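Long-range contacts in 3' terminal uridylyl transferase (Trypanosoma brucei, PDB 5HZD), which catalyses the addition of uridines from UTP to the 3'-hydroxyl of guide RNAs, ribosomal RNAs and some mRNAs during mitochondrial RNA editing: residues His87-Gln92 with Pro278-Ile283; Thr121-Phe126 with Asn282-Leu287. All blocks are in the same frame, centred on the assembly; numbering follows the deposited sequence.

Contact 1 (His87-Gln92 with Pro278-Ile283); sequences HRARAQ and PELYNI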
ATOM      1  N   HIS A  87       8.723   4.383  11.672  1.00 12.16           N
ATOM      2  CA  HIS A  87       8.668   3.702  12.969  1.00 13.78           C
ATOM      3  C   HIS A  87       8.348   4.685  14.096  1.00 15.09           C
ATOM      4  O   HIS A  87       7.539   4.391  14.997  1.00 14.05           O
ATOM      5  CB  HIS A  87       9.974   2.995  13.307  1.00 12.71           C
ATOM      6  CG  HIS A  87      10.343   1.884  12.370  1.00 13.15           C
ATOM      7  ND1 HIS A  87      11.490   1.148  12.546  1.00 16.33           N
ATOM      8  CD2 HIS A  87       9.712   1.365  11.291  1.00 14.06           C
ATOM      9  CE1 HIS A  87      11.567   0.231  11.594  1.00 14.25           C
ATOM     10  NE2 HIS A  87      10.509   0.343  10.820  1.00 14.01           N
ATOM     11  N   ARG A  88       8.997   5.839  14.071  1.00 12.78           N
ATOM     12  CA  ARG A  88       8.739   6.824  15.111  1.00 13.03           C
ATOM     13  C   ARG A  88       7.315   7.351  15.002  1.00 13.12           C
ATOM     14  O   ARG A  88       6.620   7.529  16.026  1.00 14.09           O
ATOM     15  CB  ARG A  88       9.757   7.946  15.036  1.00 15.34           C
ATOM     16  CG  ARG A  88      11.150   7.428  15.363  1.00 18.09           C
ATOM     17  CD  ARG A  88      12.154   8.513  15.685  1.00 27.89           C
ATOM     18  NE  ARG A  88      12.547   9.231  14.487  1.00 28.44           N
ATOM     19  CZ  ARG A  88      13.512   8.855  13.657  1.00 30.20           C
ATOM     20  NH1 ARG A  88      14.233   7.753  13.893  1.00 27.92           N
ATOM     21  NH2 ARG A  88      13.771   9.601  12.587  1.00 30.73           N
ATOM     22  N   ALA A  89       6.851   7.622  13.774  1.00 12.46           N
ATOM     23  CA  ALA A  89       5.473   8.065  13.608  1.00 12.25           C
ATOM     24  C   ALA A  89       4.467   7.058  14.153  1.00 12.12           C
ATOM     25  O   ALA A  89       3.466   7.432  14.770  1.00 12.87           O
ATOM     26  CB  ALA A  89       5.172   8.380  12.118  1.00 13.83           C
ATOM     27  N   ARG A  90       4.738   5.768  13.935  1.00 12.66           N
ATOM     28  CA  ARG A  90       3.867   4.701  14.421  1.00 13.65           C
ATOM     29  C   ARG A  90       3.798   4.741  15.945  1.00 12.30           C
ATOM     30  O   ARG A  90       2.720   4.641  16.511  1.00 12.33           O
ATOM     31  CB  ARG A  90       4.418   3.317  13.993  1.00 12.57           C
ATOM     32  CG  ARG A  90       3.429   2.159  14.236  1.00 11.83           C
ATOM     33  CD  ARG A  90       4.162   0.807  14.404  1.00 12.54           C
ATOM     34  NE  ARG A  90       5.055   0.946  15.539  1.00 13.35           N
ATOM     35  CZ  ARG A  90       4.653   0.830  16.791  1.00 14.19           C
ATOM     36  NH1 ARG A  90       3.376   0.495  17.058  1.00 12.81           N
ATOM     37  NH2 ARG A  90       5.519   1.065  17.769  1.00 14.16           N
ATOM     38  N   ALA A  91       4.957   4.869  16.608  1.00 12.61           N
ATOM     39  CA  ALA A  91       4.966   4.915  18.065  1.00 14.05           C
ATOM     40  C   ALA A  91       4.230   6.141  18.556  1.00 13.08           C
ATOM     41  O   ALA A  91       3.520   6.069  19.578  1.00 13.66           O
ATOM     42  CB  ALA A  91       6.395   4.886  18.597  1.00 15.77           C
ATOM     43  N   GLN A  92       4.380   7.260  17.849  1.00 12.97           N
ATOM     44  CA  GLN A  92       3.642   8.490  18.202  1.00 13.08           C
ATOM     45  C   GLN A  92       2.140   8.276  18.118  1.00 12.89           C
ATOM     46  O   GLN A  92       1.390   8.617  19.031  1.00 13.73           O
ATOM     47  CB  GLN A  92       4.098   9.656  17.302  1.00 13.03           C
ATOM     48  CG  GLN A  92       5.532  10.043  17.608  1.00 13.35           C
ATOM     49  CD  GLN A  92       6.248  10.735  16.473  1.00 13.30           C
ATOM     50  OE1 GLN A  92       5.611  11.271  15.543  1.00 14.91           O
ATOM     51  NE2 GLN A  92       7.566  10.780  16.557  1.00 14.44           N
ATOM     52  N   PRO A 278       7.031  16.644  15.228  1.00 15.01           N
ATOM     53  CA  PRO A 278       7.249  15.193  15.199  1.00 14.64           C
ATOM     54  C   PRO A 278       6.799  14.517  13.881  1.00 13.63           C
ATOM     55  O   PRO A 278       5.898  15.024  13.181  1.00 14.59           O
ATOM     56  CB  PRO A 278       6.382  14.693  16.358  1.00 16.32           C
ATOM     57  CG  PRO A 278       6.413  15.854  17.340  1.00 15.63           C
ATOM     58  CD  PRO A 278       6.350  17.081  16.473  1.00 14.64           C
ATOM     59  N   GLU A 279       7.431  13.391  13.564  1.00 14.65           N
ATOM     60  CA  GLU A 279       7.211  12.650  12.299  1.00 14.79           C
ATOM     61  C   GLU A 279       5.745  12.468  11.883  1.00 15.63           C
ATOM     62  O   GLU A 279       5.393  12.624  10.700  1.00 16.53           O
ATOM     63  CB  GLU A 279       7.936  11.294  12.359  1.00 14.31           C
ATOM     64  CG  GLU A 279       9.481  11.373  12.276  1.00 13.26           C
ATOM     65  CD  GLU A 279      10.185  11.668  13.604  1.00 16.94           C
ATOM     66  OE1 GLU A 279       9.526  11.896  14.659  1.00 17.01           O
ATOM     67  OE2 GLU A 279      11.434  11.686  13.626  1.00 20.06           O
ATOM     68  N   LEU A 280       4.877  12.143  12.841  1.00 14.38           N
ATOM     69  CA  LEU A 280       3.490  11.824  12.522  1.00 12.54           C
ATOM     70  C   LEU A 280       2.781  13.003  11.844  1.00 15.15           C
ATOM     71  O   LEU A 280       1.863  12.816  11.023  1.00 15.63           O
ATOM     72  CB  LEU A 280       2.760  11.401  13.804  1.00 12.44           C
ATOM     73  CG  LEU A 280       1.330  10.921  13.601  1.00 12.56           C
ATOM     74  CD1 LEU A 280       1.293   9.602  12.816  1.00 13.02           C
ATOM     75  CD2 LEU A 280       0.573  10.776  14.916  1.00 14.73           C
ATOM     76  N   TYR A 281       3.220  14.216  12.152  1.00 13.31           N
ATOM     77  CA  TYR A 281       2.584  15.413  11.580  1.00 15.86           C
ATOM     78  C   TYR A 281       2.990  15.640  10.136  1.00 18.26           C
ATOM     79  O   TYR A 281       2.362  16.419   9.417  1.00 19.43           O
ATOM     80  CB  TYR A 281       2.972  16.670  12.379  1.00 15.72           C
ATOM     81  CG  TYR A 281       2.436  16.725  13.771  1.00 14.27           C
ATOM     82  CD1 TYR A 281       1.236  17.386  14.054  1.00 21.36           C
ATOM     83  CD2 TYR A 281       3.112  16.121  14.822  1.00 14.90           C
ATOM     84  CE1 TYR A 281       0.751  17.447  15.350  1.00 18.49           C
ATOM     85  CE2 TYR A 281       2.612  16.168  16.128  1.00 18.70           C
ATOM     86  CZ  TYR A 281       1.440  16.823  16.383  1.00 23.26           C
ATOM     87  OH  TYR A 281       1.006  16.854  17.697  1.00 27.93           O
ATOM     88  N   ASN A 282       4.044  14.974   9.695  1.00 15.66           N
ATOM     89  CA  ASN A 282       4.698  15.312   8.449  1.00 16.55           C
ATOM     90  C   ASN A 282       4.477  14.290   7.343  1.00 15.96           C
ATOM     91  O   ASN A 282       4.979  14.459   6.231  1.00 23.01           O
ATOM     92  CB  ASN A 282       6.202  15.428   8.696  1.00 18.78           C
ATOM     93  CG  ASN A 282       6.538  16.477   9.729  1.00 23.80           C
ATOM     94  OD1 ASN A 282       5.822  17.467   9.879  1.00 28.82           O
ATOM     95  ND2 ASN A 282       7.644  16.278  10.447  1.00 27.98           N
ATOM     96  N   ILE A 283       3.750  13.222   7.642  1.00 15.13           N
ATOM     97  CA  ILE A 283       3.565  12.155   6.691  1.00 14.97           C
ATOM     98  C   ILE A 283       2.099  11.954   6.314  1.00 16.88           C
ATOM     99  O   ILE A 283       1.205  12.089   7.150  1.00 18.58           O
ATOM    100  CB  ILE A 283       4.162  10.835   7.228  1.00 19.42           C
ATOM    101  CG1 ILE A 283       3.457  10.379   8.484  1.00 24.70           C
ATOM    102  CG2 ILE A 283       5.672  10.964   7.456  1.00 19.33           C
ATOM    103  CD1 ILE A 283       3.862   8.964   8.858  1.00 30.85           C
TER
HETATM  104  O   HOH W   1      13.241  12.393  11.675  1.00 30.14           O
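Arg88 and Glu279 meet through two bent chains: the arginine turns at chi3 (-73°), which places NE beside the loop, and the glutamate turns at chi2 (83°), which brings CD up to Arg88 CB. In the resulting salt bridge NE lies 2.8 Å from Glu279 OE2 with a nearly straight N-H...O angle of 168°, whereas the second leg, NH2 to the same OE2, is longer at 3.3 Å. This side-on grip keeps OE2 in the guanidinium plane, yet both nitrogens reach it from one face of the carboxylate. A water accepts from Arg88 NH2 and donates to Glu279 OE2, closing a small ring. One helical turn on, Gln92 extends beyond CG and uses both ends of its amide. NE2 donates to Glu279 OE1 (2.9 Å), and OE1 accepts from the backbone N of Leu280 (2.9 Å). Pro278 CB touches Gln92 OE1 at 3.6 Å, the side chains crossing at about a right angle. Beside these polar groups, Ala89 CB touches Ile283 CD1 (3.6 Å) and Leu280 CD1 (4.1 Å), its small size allowing the CA atoms of Ala89 and Leu280 to come within 4.4 Å. Helix 80-100 is thereby joined to the turn preceding strand 285-288, and Thr247 of helix 247-254 also bonds Glu279 OE1. With both carboxylate oxygens engaged and an arginine at one of them, Glu279 is probably held as the anion and restricted in rotation.

Contact 2 (Thr121-Phe126 with Asn282-Leu287); sequences TADIDF and NIDFDL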
ATOM      1  N   THR A 121       7.801   9.374   1.171  1.00 18.44           N
ATOM      2  CA  THR A 121       6.686  10.079   0.528  0.60 20.16           C
ATOM      3  C   THR A 121       5.428   9.235   0.349  1.00 20.12           C
ATOM      4  O   THR A 121       4.307   9.738   0.487  1.00 24.57           O
ATOM      5  CB  THR A 121       7.081  10.602  -0.859  0.60 24.23           C
ATOM      6  OG1 THR A 121       7.387   9.496  -1.715  0.60 31.41           O
ATOM      7  CG2 THR A 121       8.275  11.547  -0.761  0.60 17.96           C
ATOM      8  N   ALA A 122       5.596   7.946   0.029  1.00 18.86           N
ATOM      9  CA  ALA A 122       4.448   7.050  -0.158  1.00 19.21           C
ATOM     10  C   ALA A 122       3.543   7.069   1.080  1.00 19.01           C
ATOM     11  O   ALA A 122       4.037   7.130   2.213  1.00 18.71           O
ATOM     12  CB  ALA A 122       4.890   5.625  -0.440  1.00 20.03           C
ATOM     13  N   ASP A 123       2.228   7.010   0.877  1.00 20.16           N
ATOM     14  CA  ASP A 123       1.319   6.954   2.032  1.00 18.57           C
ATOM     15  C   ASP A 123       1.661   5.764   2.940  1.00 16.96           C
ATOM     16  O   ASP A 123       1.973   4.681   2.460  1.00 21.45           O
ATOM     17  CB  ASP A 123      -0.138   6.770   1.569  1.00 22.43           C
ATOM     18  CG  ASP A 123      -0.699   7.984   0.878  1.00 27.40           C
ATOM     19  OD1 ASP A 123       0.028   8.977   0.672  1.00 29.85           O
ATOM     20  OD2 ASP A 123      -1.898   7.920   0.518  1.00 27.74           O
ATOM     21  N   ILE A 124       1.574   5.967   4.265  1.00 15.29           N
ATOM     22  CA  ILE A 124       1.750   4.882   5.229  1.00 12.22           C
ATOM     23  C   ILE A 124       0.359   4.457   5.655  1.00 14.28           C
ATOM     24  O   ILE A 124      -0.478   5.315   5.904  1.00 14.26           O
ATOM     25  CB  ILE A 124       2.517   5.389   6.485  1.00 13.26           C
ATOM     26  CG1 ILE A 124       3.971   5.704   6.111  1.00 14.38           C
ATOM     27  CG2 ILE A 124       2.434   4.377   7.649  1.00 15.94           C
ATOM     28  CD1 ILE A 124       4.846   4.475   5.764  1.00 15.75           C
ATOM     29  N   ASP A 125       0.092   3.155   5.689  1.00 11.02           N
ATOM     30  CA  ASP A 125      -1.159   2.659   6.275  1.00 11.79           C
ATOM     31  C   ASP A 125      -0.931   2.254   7.718  1.00 10.50           C
ATOM     32  O   ASP A 125       0.032   1.548   8.031  1.00 12.04           O
ATOM     33  CB  ASP A 125      -1.675   1.431   5.516  1.00 15.38           C
ATOM     34  CG  ASP A 125      -2.272   1.801   4.177  1.00 29.47           C
ATOM     35  OD1 ASP A 125      -3.412   2.311   4.179  1.00 33.13           O
ATOM     36  OD2 ASP A 125      -1.600   1.578   3.146  1.00 28.41           O
ATOM     37  N   PHE A 126      -1.823   2.695   8.601  1.00 12.03           N
ATOM     38  CA  PHE A 126      -1.737   2.305  10.007  1.00 11.66           C
ATOM     39  C   PHE A 126      -3.018   1.570  10.338  1.00 14.19           C
ATOM     40  O   PHE A 126      -4.114   2.090  10.099  1.00 14.60           O
ATOM     41  CB  PHE A 126      -1.690   3.547  10.916  1.00 10.98           C
ATOM     42  CG  PHE A 126      -0.424   4.335  10.854  1.00 11.01           C
ATOM     43  CD1 PHE A 126       0.781   3.769  11.250  1.00 11.30           C
ATOM     44  CD2 PHE A 126      -0.453   5.690  10.546  1.00 11.12           C
ATOM     45  CE1 PHE A 126       1.963   4.512  11.257  1.00 12.93           C
ATOM     46  CE2 PHE A 126       0.708   6.449  10.552  1.00 11.15           C
ATOM     47  CZ  PHE A 126       1.923   5.880  10.916  1.00 12.03           C
ATOM     48  N   ASN A 282       4.044  14.974   9.695  1.00 15.66           N
ATOM     49  CA  ASN A 282       4.698  15.312   8.449  1.00 16.55           C
ATOM     50  C   ASN A 282       4.477  14.290   7.343  1.00 15.96           C
ATOM     51  O   ASN A 282       4.979  14.459   6.231  1.00 23.01           O
ATOM     52  CB  ASN A 282       6.202  15.428   8.696  1.00 18.78           C
ATOM     53  CG  ASN A 282       6.538  16.477   9.729  1.00 23.80           C
ATOM     54  OD1 ASN A 282       5.822  17.467   9.879  1.00 28.82           O
ATOM     55  ND2 ASN A 282       7.644  16.278  10.447  1.00 27.98           N
ATOM     56  N   ILE A 283       3.750  13.222   7.642  1.00 15.13           N
ATOM     57  CA  ILE A 283       3.565  12.155   6.691  1.00 14.97           C
ATOM     58  C   ILE A 283       2.099  11.954   6.314  1.00 16.88           C
ATOM     59  O   ILE A 283       1.205  12.089   7.150  1.00 18.58           O
ATOM     60  CB  ILE A 283       4.162  10.835   7.228  1.00 19.42           C
ATOM     61  CG1 ILE A 283       3.457  10.379   8.484  1.00 24.70           C
ATOM     62  CG2 ILE A 283       5.672  10.964   7.456  1.00 19.33           C
ATOM     63  CD1 ILE A 283       3.862   8.964   8.858  1.00 30.85           C
ATOM     64  N   ASP A 284       1.852  11.614   5.056  1.00 13.34           N
ATOM     65  CA  ASP A 284       0.518  11.220   4.629  1.00 12.20           C
ATOM     66  C   ASP A 284       0.238   9.835   5.157  1.00 16.30           C
ATOM     67  O   ASP A 284       1.083   8.935   5.018  1.00 17.31           O
ATOM     68  CB  ASP A 284       0.429  11.143   3.091  1.00 15.42           C
ATOM     69  CG  ASP A 284       0.513  12.493   2.399  1.00 24.45           C
ATOM     70  OD1 ASP A 284       0.040  13.511   2.921  1.00 21.19           O
ATOM     71  OD2 ASP A 284       1.042  12.523   1.266  1.00 30.35           O
ATOM     72  N   PHE A 285      -0.929   9.640   5.757  1.00 12.15           N
ATOM     73  CA  PHE A 285      -1.322   8.306   6.240  1.00 10.91           C
ATOM     74  C   PHE A 285      -2.804   8.072   6.221  1.00 13.67           C
ATOM     75  O   PHE A 285      -3.598   9.027   6.233  1.00 15.10           O
ATOM     76  CB  PHE A 285      -0.717   7.999   7.646  1.00 13.45           C
ATOM     77  CG  PHE A 285      -1.249   8.857   8.790  1.00 11.91           C
ATOM     78  CD1 PHE A 285      -2.485   8.568   9.394  1.00 13.86           C
ATOM     79  CD2 PHE A 285      -0.489   9.908   9.295  1.00 13.24           C
ATOM     80  CE1 PHE A 285      -2.968   9.328  10.462  1.00 11.94           C
ATOM     81  CE2 PHE A 285      -0.955  10.647  10.386  1.00 13.78           C
ATOM     82  CZ  PHE A 285      -2.202  10.374  10.946  1.00 13.47           C
ATOM     83  N   ASP A 286      -3.176   6.791   6.113  1.00 11.45           N
ATOM     84  CA  ASP A 286      -4.562   6.368   6.284  1.00 12.03           C
ATOM     85  C   ASP A 286      -4.588   5.507   7.539  1.00 13.00           C
ATOM     86  O   ASP A 286      -3.803   4.557   7.663  1.00 14.12           O
ATOM     87  CB  ASP A 286      -5.060   5.493   5.134  1.00 18.44           C
ATOM     88  CG  ASP A 286      -5.228   6.258   3.829  1.00 23.80           C
ATOM     89  OD1 ASP A 286      -5.119   7.512   3.809  1.00 20.54           O
ATOM     90  OD2 ASP A 286      -5.477   5.574   2.811  1.00 25.04           O
ATOM     91  N   LEU A 287      -5.498   5.832   8.452  1.00 11.51           N
ATOM     92  CA  LEU A 287      -5.671   5.094   9.708  1.00 11.29           C
ATOM     93  C   LEU A 287      -6.979   4.296   9.660  1.00 12.94           C
ATOM     94  O   LEU A 287      -8.048   4.842   9.442  1.00 13.29           O
ATOM     95  CB  LEU A 287      -5.642   6.109  10.866  1.00 13.68           C
ATOM     96  CG  LEU A 287      -5.683   5.602  12.306  1.00 13.37           C
ATOM     97  CD1 LEU A 287      -5.329   6.727  13.237  1.00 16.60           C
ATOM     98  CD2 LEU A 287      -7.059   5.041  12.671  1.00 13.82           C
TER
HETATM   99  O   HOH W   2       4.239  11.344   3.210  1.00 29.85           O
HETATM  100  O   HOH W   3       3.726   9.123   3.831  1.00 26.77           O
HETATM  101  O   HOH W   4      -3.842   5.960   0.741  1.00 38.54           O
HETATM  102  O   HOH W   5      -5.147   2.130   6.829  1.00 18.73           O
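Ile124 and Phe285 pair in parallel register within the nucleotidyltransferase palm sheet, where the axes of the short strands 124-126 and 285-287 approach to 4.8 Å and their directions differ by 15°. Three backbone bonds set that register: Ile124 N to Asp284 O, Asp286 N to Ile124 O, and Phe126 N to Asp286 O. On the apolar face, Phe285 CG lies between its backbone N and carbonyl carbon (chi1 67°), while Phe126 CG is anti to its carbonyl carbon. The edge of Phe126 meets the face of Phe285 in an offset edge-to-face pair, with CE2 3.6 Å from Phe285 CG and planes at 68°. Ile124 CG2 lies 3.6 Å above one face of the Phe126 ring, offset toward its rim.

The other face bears Asp125 and Asp286 side by side, pointing the same way. As in relatives, Asp123 and Asp125 probably bind the catalytic magnesium or manganese, and Asp286 is probably important for activity. Asp286 OD1 is salt-bridged to Lys176, and Asp284 OD1 accepts from Ala179 N. Asp123 OD1 comes 3.3 Å from Asp284 CB, the carboxylate planes steeply turned against each other. A single water donates to both Asp123 OD2 (2.8 Å) and Asp286 OD2 (2.7 Å).

The centres of contacts 1 and 2 lie about 9 Å apart, and both end on the same piece of chain, sharing Asn282 and Ile283. Helix 80-100 comes first in sequence, then strand 124-129, and last the loop that leads into strand 285-288, so each contact closes over more than 150 residues. Contact 1 fixes this loop against the helix; contact 2 sets the following strand in the mixed five-stranded sheet. They touch directly where Leu280 CD1 packs 3.5 Å from Phe285 CE2 and Arg90 CA 3.7 Å from Phe126 CE1. The helix thus backs the apolar face of the sheet, with Asp125 and Asp286 on the other face and Asp123 in the loop before strand 124-129.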